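Long-range contact in tRNA-5-methyluridine(54) 2-sulfurtransferase (Pyrococcus horikoshii, PDB 5MKQ), which catalyses the ATP-dependent 2-thiolation of 5-methyluridine at position 54 in the T loop of tRNAs, using an iron-sulfur cluster: residues A[158-163]-A[248-253]. Residues are numbered along the deposited sequence; the frame is centred on the assembly and turned at random.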
ATOM      1  N   HIS A 158     -17.362  10.722  -2.213  1.00 64.28           N
ATOM      2  CA  HIS A 158     -16.023  10.162  -1.973  1.00 64.19           C
ATOM      3  C   HIS A 158     -14.992  11.179  -1.459  1.00 67.58           C
ATOM      4  O   HIS A 158     -14.686  12.165  -2.135  1.00 66.56           O
ATOM      5  CB  HIS A 158     -15.505   9.438  -3.216  1.00 65.45           C
ATOM      6  CG  HIS A 158     -16.384   8.313  -3.653  1.00 68.93           C
ATOM      7  ND1 HIS A 158     -17.142   8.403  -4.796  1.00 71.49           N
ATOM      8  CD2 HIS A 158     -16.615   7.117  -3.065  1.00 70.55           C
ATOM      9  CE1 HIS A 158     -17.796   7.256  -4.886  1.00 71.07           C
ATOM     10  NE2 HIS A 158     -17.513   6.451  -3.862  1.00 70.80           N
ATOM     11  N   ASN A 159     -14.492  10.929  -0.231  1.00 64.66           N
ATOM     12  CA  ASN A 159     -13.532  11.784   0.468  1.00 65.22           C
ATOM     13  C   ASN A 159     -12.091  11.211   0.458  1.00 70.10           C
ATOM     14  O   ASN A 159     -11.847  10.203  -0.211  1.00 70.41           O
ATOM     15  CB  ASN A 159     -14.028  12.113   1.885  1.00 65.38           C
ATOM     16  CG  ASN A 159     -14.035  10.950   2.835  1.00 90.09           C
ATOM     17  OD1 ASN A 159     -14.949  10.130   2.859  1.00 82.45           O
ATOM     18  ND2 ASN A 159     -13.016  10.872   3.660  1.00 86.23           N
ATOM     19  N   LEU A 160     -11.137  11.879   1.155  1.00 66.31           N
ATOM     20  CA  LEU A 160      -9.725  11.472   1.212  1.00 66.04           C
ATOM     21  C   LEU A 160      -9.528  10.052   1.741  1.00 68.55           C
ATOM     22  O   LEU A 160      -8.761   9.290   1.151  1.00 68.52           O
ATOM     23  CB  LEU A 160      -8.879  12.485   2.012  1.00 66.31           C
ATOM     24  CG  LEU A 160      -7.353  12.341   1.943  1.00 70.92           C
ATOM     25  CD1 LEU A 160      -6.802  12.822   0.597  1.00 71.51           C
ATOM     26  CD2 LEU A 160      -6.695  13.107   3.062  1.00 73.21           C
ATOM     27  N   ASP A 161     -10.237   9.698   2.828  1.00 63.34           N
ATOM     28  CA  ASP A 161     -10.191   8.377   3.453  1.00 61.93           C
ATOM     29  C   ASP A 161     -10.718   7.320   2.486  1.00 65.21           C
ATOM     30  O   ASP A 161     -10.147   6.236   2.409  1.00 64.17           O
ATOM     31  CB  ASP A 161     -10.991   8.358   4.768  1.00 63.32           C
ATOM     32  CG  ASP A 161     -10.536   9.336   5.848  1.00 74.09           C
ATOM     33  OD1 ASP A 161      -9.879  10.341   5.506  1.00 75.58           O
ATOM     34  OD2 ASP A 161     -10.880   9.118   7.031  1.00 79.53           O
ATOM     35  N   ASP A 162     -11.772   7.657   1.714  1.00 62.61           N
ATOM     36  CA  ASP A 162     -12.361   6.759   0.719  1.00 62.89           C
ATOM     37  C   ASP A 162     -11.366   6.443  -0.402  1.00 66.42           C
ATOM     38  O   ASP A 162     -11.223   5.275  -0.766  1.00 65.80           O
ATOM     39  CB  ASP A 162     -13.681   7.332   0.157  1.00 65.49           C
ATOM     40  CG  ASP A 162     -14.871   7.318   1.113  1.00 82.84           C
ATOM     41  OD1 ASP A 162     -14.651   7.230   2.344  1.00 83.63           O
ATOM     42  OD2 ASP A 162     -16.023   7.437   0.632  1.00 92.98           O
ATOM     43  N   GLU A 163     -10.645   7.473  -0.904  1.00 62.98           N
ATOM     44  CA  GLU A 163      -9.655   7.313  -1.968  1.00 63.51           C
ATOM     45  C   GLU A 163      -8.408   6.556  -1.504  1.00 67.45           C
ATOM     46  O   GLU A 163      -7.942   5.678  -2.225  1.00 67.27           O
ATOM     47  CB  GLU A 163      -9.285   8.666  -2.596  1.00 65.56           C
ATOM     48  CG  GLU A 163      -8.531   8.546  -3.920  1.00 76.58           C
ATOM     49  CD  GLU A 163      -9.309   8.184  -5.178  1.00 92.98           C
ATOM     50  OE1 GLU A 163     -10.523   7.880  -5.089  1.00 89.65           O
ATOM     51  OE2 GLU A 163      -8.697   8.232  -6.269  1.00 80.44           O
ATOM     52  N   THR A 248       0.274  11.471   5.972  1.00 82.55           N
ATOM     53  CA  THR A 248       0.424  10.203   5.251  1.00 81.19           C
ATOM     54  C   THR A 248      -0.630  10.049   4.151  1.00 83.92           C
ATOM     55  O   THR A 248      -0.258   9.940   2.984  1.00 83.67           O
ATOM     56  CB  THR A 248       0.461   9.029   6.247  1.00 85.79           C
ATOM     57  OG1 THR A 248       1.673   9.114   6.994  1.00 84.66           O
ATOM     58  CG2 THR A 248       0.386   7.667   5.573  1.00 84.28           C
ATOM     59  N   LYS A 249      -1.928  10.084   4.523  1.00 79.27           N
ATOM     60  CA  LYS A 249      -3.055   9.953   3.598  1.00 78.61           C
ATOM     61  C   LYS A 249      -2.932  10.908   2.415  1.00 83.40           C
ATOM     62  O   LYS A 249      -3.022  10.466   1.268  1.00 83.44           O
ATOM     63  CB  LYS A 249      -4.386  10.202   4.317  1.00 80.15           C
ATOM     64  CG  LYS A 249      -4.878   9.057   5.183  1.00 85.52           C
ATOM     65  CD  LYS A 249      -6.163   9.472   5.875  1.00 90.58           C
ATOM     66  CE  LYS A 249      -6.578   8.521   6.964  1.00 96.26           C
ATOM     67  NZ  LYS A 249      -7.688   9.080   7.774  1.00103.49           N
ATOM     68  N   PHE A 250      -2.688  12.205   2.693  1.00 80.18           N
ATOM     69  CA  PHE A 250      -2.569  13.229   1.657  1.00 81.15           C
ATOM     70  C   PHE A 250      -1.372  13.013   0.730  1.00 84.53           C
ATOM     71  O   PHE A 250      -1.552  12.963  -0.485  1.00 84.42           O
ATOM     72  CB  PHE A 250      -2.567  14.643   2.259  1.00 83.91           C
ATOM     73  CG  PHE A 250      -2.907  15.728   1.260  1.00 87.11           C
ATOM     74  CD1 PHE A 250      -4.231  16.066   0.999  1.00 91.12           C
ATOM     75  CD2 PHE A 250      -1.904  16.404   0.572  1.00 90.44           C
ATOM     76  CE1 PHE A 250      -4.546  17.062   0.067  1.00 93.21           C
ATOM     77  CE2 PHE A 250      -2.219  17.394  -0.365  1.00 94.68           C
ATOM     78  CZ  PHE A 250      -3.538  17.719  -0.609  1.00 93.14           C
ATOM     79  N   ASN A 251      -0.167  12.861   1.306  1.00 80.21           N
ATOM     80  CA  ASN A 251       1.089  12.630   0.590  1.00 79.95           C
ATOM     81  C   ASN A 251       1.012  11.375  -0.308  1.00 80.60           C
ATOM     82  O   ASN A 251       1.584  11.369  -1.396  1.00 80.83           O
ATOM     83  CB  ASN A 251       2.242  12.537   1.600  1.00 84.49           C
ATOM     84  CG  ASN A 251       3.627  12.487   1.002  1.00121.91           C
ATOM     85  OD1 ASN A 251       3.996  13.301   0.146  1.00121.51           O
ATOM     86  ND2 ASN A 251       4.446  11.564   1.496  1.00114.08           N
ATOM     87  N   PHE A 252       0.275  10.340   0.140  1.00 74.23           N
ATOM     88  CA  PHE A 252       0.050   9.089  -0.588  1.00 72.88           C
ATOM     89  C   PHE A 252      -0.893   9.308  -1.771  1.00 75.96           C
ATOM     90  O   PHE A 252      -0.605   8.836  -2.869  1.00 75.58           O
ATOM     91  CB  PHE A 252      -0.488   8.002   0.373  1.00 73.43           C
ATOM     92  CG  PHE A 252      -0.910   6.672  -0.210  1.00 74.34           C
ATOM     93  CD1 PHE A 252      -0.089   5.991  -1.104  1.00 77.50           C
ATOM     94  CD2 PHE A 252      -2.086   6.059   0.198  1.00 75.38           C
ATOM     95  CE1 PHE A 252      -0.475   4.756  -1.631  1.00 78.14           C
ATOM     96  CE2 PHE A 252      -2.464   4.819  -0.320  1.00 77.81           C
ATOM     97  CZ  PHE A 252      -1.657   4.177  -1.231  1.00 76.32           C
ATOM     98  N   VAL A 253      -2.005  10.033  -1.548  1.00 72.37           N
ATOM     99  CA  VAL A 253      -2.998  10.333  -2.583  1.00 72.50           C
ATOM    100  C   VAL A 253      -2.422  11.305  -3.640  1.00 77.80           C
ATOM    101  O   VAL A 253      -2.531  11.031  -4.838  1.00 77.90           O
ATOM    102  CB  VAL A 253      -4.345  10.801  -1.970  1.00 75.64           C
ATOM    103  CG1 VAL A 253      -5.292  11.350  -3.034  1.00 76.11           C
ATOM    104  CG2 VAL A 253      -5.014   9.663  -1.204  1.00 74.42           C
TER
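Two helix starts pack together here: Leu160 and Asp161, in the first turn of helix 160-172, meet Lys249, Phe250 and Val253 of helix 248-259. A chi1 of -169° turns Leu160 CG away from its own backbone N and across to helix 248-259, where its methyls divide. Leu160 CD2 lies 3.9 Å from Lys249 CB, whereas Leu160 CD1 sits 4.1 Å from Val253 CG2 and approaches the Phe250 ring obliquely, 4.2 Å from Phe250 CD1. Helix 160-172 belongs to the PP-loop domain and follows strand 153-155 of its largely parallel sheet, just beyond the ATP-binding Gly157; Asn159 occupies its N-cap position. Beside the apolar patch, the Lys249 chain runs extended beyond CG and brings NZ to 3.3 Å from Asp161 OD2, a salt bridge with a weak hydrogen bond. NZ sits above the carboxylate plane, almost equally far from Asp161 CG, OD1 and OD2, which fits that weakness. Asn239 also accepts a hydrogen bond from Lys249 NZ. Replacing Asp161 by an alanine is likely to leave the buried Lys249 ammonium without this counter-charge and dependent on the neutral Asn239. Farther along, Glu163 CG approaches Val253 CG1, while its carboxylate turns to Lys197, Gly183 and Tyr200.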